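PDB 4UEJ: galactitol 1-phosphate 5-dehydrogenase from Escherichia coli, which catalyses the NAD-dependent oxidation of galactitol 1-phosphate to D-tagatose 6-phosphate as a zinc-containing dehydrogenase of the alcohol dehydrogenase family. Local coordinates for residues E244-L258 / T272-S286. Numbering follows the deposited sequence. Where two conformers were deposited one is given.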
loop_
_atom_site.group_PDB
_atom_site.type_symbol
_atom_site.label_atom_id
_atom_site.label_comp_id
_atom_site.label_asym_id
_atom_site.label_seq_id
_atom_site.Cartn_x
_atom_site.Cartn_y
_atom_site.Cartn_z
ATOM N N GLU A 244 4.971 9.928 -5.653
ATOM C CA GLU A 244 3.864 10.453 -6.448
ATOM C C GLU A 244 3.896 9.922 -7.878
ATOM O O GLU A 244 2.866 9.508 -8.418
ATOM C CB GLU A 244 3.896 11.982 -6.460
ATOM C CG GLU A 244 2.828 12.634 -7.310
ATOM C CD GLU A 244 2.945 14.153 -7.318
ATOM O OE1 GLU A 244 4.071 14.664 -7.484
ATOM O OE2 GLU A 244 1.915 14.835 -7.153
ATOM N N LEU A 245 5.081 9.920 -8.483
ATOM C CA LEU A 245 5.214 9.455 -9.859
ATOM C C LEU A 245 4.772 8.001 -9.990
ATOM O O LEU A 245 4.061 7.630 -10.929
ATOM C CB LEU A 245 6.659 9.608 -10.340
ATOM C CG LEU A 245 6.894 9.076 -11.751
ATOM C CD1 LEU A 245 6.202 9.963 -12.753
ATOM C CD2 LEU A 245 8.392 9.001 -12.034
ATOM N N ALA A 246 5.175 7.185 -9.025
ATOM C CA ALA A 246 4.876 5.767 -9.072
ATOM C C ALA A 246 3.361 5.549 -9.103
ATOM O O ALA A 246 2.848 4.745 -9.875
ATOM C CB ALA A 246 5.512 5.059 -7.874
ATOM N N VAL A 247 2.641 6.295 -8.275
ATOM C CA VAL A 247 1.193 6.168 -8.241
ATOM C C VAL A 247 0.587 6.657 -9.546
ATOM O O VAL A 247 -0.323 6.033 -10.094
ATOM C CB VAL A 247 0.591 6.952 -7.061
ATOM C CG1 VAL A 247 -0.944 6.973 -7.157
ATOM C CG2 VAL A 247 1.042 6.316 -5.753
ATOM N N GLU A 248 1.106 7.768 -10.063
ATOM C CA GLU A 248 0.564 8.337 -11.293
ATOM C C GLU A 248 0.784 7.454 -12.526
ATOM O O GLU A 248 -0.070 7.412 -13.416
ATOM C CB GLU A 248 1.151 9.734 -11.540
ATOM C CG GLU A 248 0.610 10.775 -10.559
ATOM C CD GLU A 248 -0.873 11.063 -10.769
ATOM O OE1 GLU A 248 -1.364 10.881 -11.904
ATOM O OE2 GLU A 248 -1.552 11.474 -9.809
ATOM N N ILE A 249 1.901 6.742 -12.593
ATOM C CA ILE A 249 2.158 5.955 -13.789
ATOM C C ILE A 249 1.642 4.544 -13.684
ATOM O O ILE A 249 1.528 3.853 -14.697
ATOM C CB ILE A 249 3.664 5.899 -14.139
ATOM C CG1 ILE A 249 4.438 5.078 -13.106
ATOM C CG2 ILE A 249 4.209 7.310 -14.287
ATOM C CD1 ILE A 249 5.900 4.902 -13.458
ATOM N N ALA A 250 1.303 4.114 -12.467
ATOM C CA ALA A 250 0.995 2.705 -12.240
ATOM C C ALA A 250 -0.159 2.207 -13.106
ATOM O O ALA A 250 -1.119 2.932 -13.365
ATOM C CB ALA A 250 0.675 2.468 -10.770
ATOM N N GLY A 251 -0.060 0.960 -13.539
ATOM C CA GLY A 251 -1.128 0.340 -14.295
ATOM C C GLY A 251 -2.105 -0.329 -13.346
ATOM O O GLY A 251 -1.962 -0.248 -12.120
ATOM N N PRO A 252 -3.117 -0.987 -13.904
ATOM C CA PRO A 252 -4.164 -1.587 -13.066
ATOM C C PRO A 252 -3.604 -2.686 -12.155
ATOM O O PRO A 252 -2.837 -3.545 -12.599
ATOM C CB PRO A 252 -5.162 -2.154 -14.085
ATOM C CG PRO A 252 -4.444 -2.161 -15.390
ATOM C CD PRO A 252 -3.414 -1.085 -15.339
ATOM N N HIS A 253 -3.984 -2.613 -10.883
ATOM C CA HIS A 253 -3.545 -3.543 -9.842
ATOM C C HIS A 253 -2.027 -3.697 -9.737
ATOM O O HIS A 253 -1.549 -4.751 -9.316
ATOM C CB HIS A 253 -4.175 -4.919 -10.068
ATOM C CG HIS A 253 -5.658 -4.937 -9.875
ATOM N ND1 HIS A 253 -6.265 -5.632 -8.853
ATOM C CD2 HIS A 253 -6.656 -4.327 -10.558
ATOM C CE1 HIS A 253 -7.573 -5.465 -8.923
ATOM N NE2 HIS A 253 -7.838 -4.679 -9.949
ATOM N N ALA A 254 -1.274 -2.648 -10.078
ATOM C CA ALA A 254 0.168 -2.701 -9.935
ATOM C C ALA A 254 0.536 -2.904 -8.492
ATOM O O ALA A 254 -0.209 -2.510 -7.583
ATOM C CB ALA A 254 0.842 -1.420 -10.482
ATOM N N GLN A 255 1.659 -3.576 -8.293
ATOM C CA GLN A 255 2.301 -3.636 -6.991
ATOM C C GLN A 255 3.325 -2.531 -6.911
ATOM O O GLN A 255 4.155 -2.362 -7.817
ATOM C CB GLN A 255 2.979 -4.979 -6.758
ATOM C CG GLN A 255 2.038 -6.149 -6.583
ATOM C CD GLN A 255 2.795 -7.448 -6.618
ATOM O OE1 GLN A 255 3.451 -7.776 -7.619
ATOM N NE2 GLN A 255 2.756 -8.177 -5.519
ATOM N N LEU A 256 3.297 -1.770 -5.827
ATOM C CA LEU A 256 4.262 -0.686 -5.646
ATOM C C LEU A 256 5.034 -0.873 -4.350
ATOM O O LEU A 256 4.517 -0.610 -3.261
ATOM C CB LEU A 256 3.564 0.675 -5.654
ATOM C CG LEU A 256 4.342 1.905 -5.175
ATOM C CD1 LEU A 256 5.697 2.026 -5.871
ATOM C CD2 LEU A 256 3.504 3.148 -5.395
ATOM N N ALA A 257 6.281 -1.312 -4.488
ATOM C CA ALA A 257 7.146 -1.577 -3.340
ATOM C C ALA A 257 7.963 -0.351 -2.993
ATOM O O ALA A 257 8.704 0.185 -3.827
ATOM C CB ALA A 257 8.058 -2.754 -3.608
ATOM N N LEU A 258 7.836 0.082 -1.747
ATOM C CA LEU A 258 8.489 1.297 -1.293
ATOM C C LEU A 258 9.757 0.904 -0.568
ATOM O O LEU A 258 9.699 0.277 0.479
ATOM C CB LEU A 258 7.570 2.099 -0.370
ATOM C CG LEU A 258 6.226 2.546 -0.951
ATOM C CD1 LEU A 258 5.393 3.225 0.130
ATOM C CD2 LEU A 258 6.421 3.467 -2.139
ATOM N N THR A 272 -4.409 12.038 -6.833
ATOM C CA THR A 272 -3.361 11.021 -6.793
ATOM C C THR A 272 -3.697 9.952 -5.767
ATOM O O THR A 272 -3.553 8.762 -6.041
ATOM C CB THR A 272 -1.976 11.624 -6.462
ATOM O OG1 THR A 272 -1.630 12.603 -7.449
ATOM C CG2 THR A 272 -0.907 10.535 -6.424
ATOM N N PHE A 273 -4.148 10.371 -4.585
ATOM C CA PHE A 273 -4.547 9.399 -3.575
ATOM C C PHE A 273 -5.647 8.501 -4.133
ATOM O O PHE A 273 -5.616 7.286 -3.960
ATOM C CB PHE A 273 -5.035 10.078 -2.295
ATOM C CG PHE A 273 -5.582 9.111 -1.281
ATOM C CD1 PHE A 273 -4.736 8.473 -0.395
ATOM C CD2 PHE A 273 -6.944 8.832 -1.225
ATOM C CE1 PHE A 273 -5.242 7.582 0.542
ATOM C CE2 PHE A 273 -7.449 7.935 -0.303
ATOM C CZ PHE A 273 -6.595 7.311 0.580
ATOM N N GLY A 274 -6.606 9.118 -4.810
ATOM C CA GLY A 274 -7.721 8.408 -5.408
ATOM C C GLY A 274 -7.298 7.330 -6.390
ATOM O O GLY A 274 -7.978 6.317 -6.530
ATOM N N LYS A 275 -6.175 7.545 -7.070
ATOM C CA LYS A 275 -5.675 6.561 -8.020
ATOM C C LYS A 275 -5.200 5.304 -7.315
ATOM O O LYS A 275 -5.253 4.220 -7.890
ATOM C CB LYS A 275 -4.543 7.145 -8.872
ATOM C CG LYS A 275 -5.041 8.191 -9.850
ATOM C CD LYS A 275 -3.941 8.662 -10.803
ATOM C CE LYS A 275 -4.528 9.623 -11.831
ATOM N NZ LYS A 275 -3.561 9.986 -12.929
ATOM N N ILE A 276 -4.721 5.431 -6.077
ATOM C CA ILE A 276 -4.358 4.222 -5.344
ATOM C C ILE A 276 -5.583 3.325 -5.227
ATOM O O ILE A 276 -5.497 2.110 -5.426
ATOM C CB ILE A 276 -3.816 4.534 -3.940
ATOM C CG1 ILE A 276 -2.565 5.392 -4.043
ATOM C CG2 ILE A 276 -3.573 3.247 -3.165
ATOM C CD1 ILE A 276 -2.094 5.921 -2.712
ATOM N N LEU A 277 -6.728 3.935 -4.910
ATOM C CA LEU A 277 -7.988 3.201 -4.844
ATOM C C LEU A 277 -8.465 2.765 -6.223
ATOM O O LEU A 277 -8.716 1.585 -6.452
ATOM C CB LEU A 277 -9.081 4.039 -4.168
ATOM C CG LEU A 277 -8.998 4.074 -2.637
ATOM C CD1 LEU A 277 -7.827 4.917 -2.173
ATOM C CD2 LEU A 277 -10.311 4.595 -2.052
ATOM N N ARG A 278 -8.574 3.719 -7.137
ATOM C CA ARG A 278 -9.161 3.437 -8.445
ATOM C C ARG A 278 -8.402 2.389 -9.250
ATOM O O ARG A 278 -9.018 1.587 -9.953
ATOM C CB ARG A 278 -9.283 4.722 -9.246
ATOM C CG ARG A 278 -10.421 5.615 -8.770
ATOM C CD ARG A 278 -10.476 6.869 -9.623
ATOM N NE ARG A 278 -11.773 7.529 -9.536
ATOM C CZ ARG A 278 -12.094 8.390 -8.584
ATOM N NH1 ARG A 278 -11.209 8.680 -7.643
ATOM N NH2 ARG A 278 -13.294 8.957 -8.572
ATOM N N LYS A 279 -7.074 2.403 -9.159
ATOM C CA LYS A 279 -6.260 1.397 -9.824
ATOM C C LYS A 279 -6.147 0.126 -9.004
ATOM O O LYS A 279 -5.591 -0.864 -9.463
ATOM C CB LYS A 279 -4.852 1.937 -10.121
ATOM C CG LYS A 279 -4.845 3.210 -10.954
ATOM C CD LYS A 279 -3.416 3.708 -11.126
ATOM C CE LYS A 279 -3.388 4.987 -11.944
ATOM N NZ LYS A 279 -1.993 5.374 -12.306
ATOM N N GLU A 280 -6.681 0.166 -7.785
ATOM C CA GLU A 280 -6.537 -0.932 -6.830
ATOM C C GLU A 280 -5.080 -1.378 -6.715
ATOM O O GLU A 280 -4.756 -2.552 -6.845
ATOM C CB GLU A 280 -7.464 -2.093 -7.204
ATOM C CG GLU A 280 -8.933 -1.720 -6.903
ATOM C CD GLU A 280 -9.926 -2.877 -7.025
ATOM O OE1 GLU A 280 -9.747 -3.776 -7.866
ATOM O OE2 GLU A 280 -10.899 -2.884 -6.257
ATOM N N LEU A 281 -4.216 -0.415 -6.445
ATOM C CA LEU A 281 -2.807 -0.702 -6.240
ATOM C C LEU A 281 -2.618 -1.463 -4.936
ATOM O O LEU A 281 -3.460 -1.409 -4.032
ATOM C CB LEU A 281 -1.995 0.585 -6.202
ATOM C CG LEU A 281 -2.154 1.501 -7.410
ATOM C CD1 LEU A 281 -1.227 2.687 -7.268
ATOM C CD2 LEU A 281 -1.862 0.714 -8.691
ATOM N N THR A 282 -1.525 -2.197 -4.863
ATOM C CA THR A 282 -1.049 -2.752 -3.606
ATOM C C THR A 282 0.279 -2.094 -3.313
ATOM O O THR A 282 1.228 -2.248 -4.079
ATOM C CB THR A 282 -0.858 -4.252 -3.680
ATOM O OG1 THR A 282 -2.112 -4.877 -3.962
ATOM C CG2 THR A 282 -0.327 -4.771 -2.359
ATOM N N VAL A 283 0.333 -1.342 -2.227
ATOM C CA VAL A 283 1.539 -0.618 -1.858
ATOM C C VAL A 283 2.184 -1.417 -0.727
ATOM O O VAL A 283 1.551 -1.684 0.289
ATOM C CB VAL A 283 1.226 0.825 -1.427
ATOM C CG1 VAL A 283 2.496 1.556 -1.017
ATOM C CG2 VAL A 283 0.533 1.575 -2.554
ATOM N N ILE A 284 3.439 -1.788 -0.934
ATOM C CA ILE A 284 4.156 -2.729 -0.080
ATOM C C ILE A 284 5.305 -2.005 0.580
ATOM O O ILE A 284 6.252 -1.599 -0.090
ATOM C CB ILE A 284 4.687 -3.916 -0.918
ATOM C CG1 ILE A 284 3.527 -4.655 -1.601
ATOM C CG2 ILE A 284 5.566 -4.856 -0.086
ATOM C CD1 ILE A 284 3.970 -5.546 -2.759
ATOM N N GLY A 285 5.223 -1.807 1.887
ATOM C CA GLY A 285 6.339 -1.203 2.588
ATOM C C GLY A 285 7.419 -2.249 2.734
ATOM O O GLY A 285 7.142 -3.401 3.105
ATOM N N SER A 286 8.650 -1.859 2.418
ATOM C CA SER A 286 9.761 -2.780 2.525
ATOM C C SER A 286 10.760 -2.165 3.486
ATOM O O SER A 286 11.026 -0.964 3.440
ATOM C CB SER A 286 10.399 -3.057 1.152
ATOM O OG SER A 286 11.348 -4.111 1.254
HETATM O O HOH W 1 -0.227 14.238 -5.749
HETATM O O HOH W 2 -2.643 -4.801 -6.688
#
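Leu-256 and Val-283 pair in register where strands 255-258 and 282-285, the last two of this subunit's six-stranded parallel Rossmann sheet, run together at 21°. Nearly straight bonds join them: Leu-256 N reaches Thr-282 O at 172°. On the sheet face carrying Leu-256, packing is close, with Leu-258 CD1 3.5 Å from Val-283 CG1. Between the helices, Val-247 sets CG1 anti to its backbone N (chi1 172°), which brings that methyl to 3.6 Å from Thr-272 CG2 and also against Ile-276 CG1. Leu-281 CD2 packs against the CB atoms of Ala-250 and Ala-254.

The looser side is polar, with Glu-248, Lys-275, His-253 and Lys-279 partly exposed. Glu-248, bent at chi2, forms a salt bridge from OE1 to Lys-275 NZ (2.6 Å), which comes from the syn side but tilted out of the carboxylate plane, while OE2 accepts from Thr-272 OG1 through its anti lone pair. A glutamine here would probably leave the Lys-275 ammonium without its countercharge. In the loops leading into the strands, Glu-280 CB lies over a face of the His-253 ring, whose NE2 is hydrogen-bonded to Gln-102 OE1 of the second subunit. At the C-terminal end of helix 244-249, the extended Lys-279 donates in the carbonyl plane to both Val-247 O and Ala-250 O, each 2.8 Å from NZ.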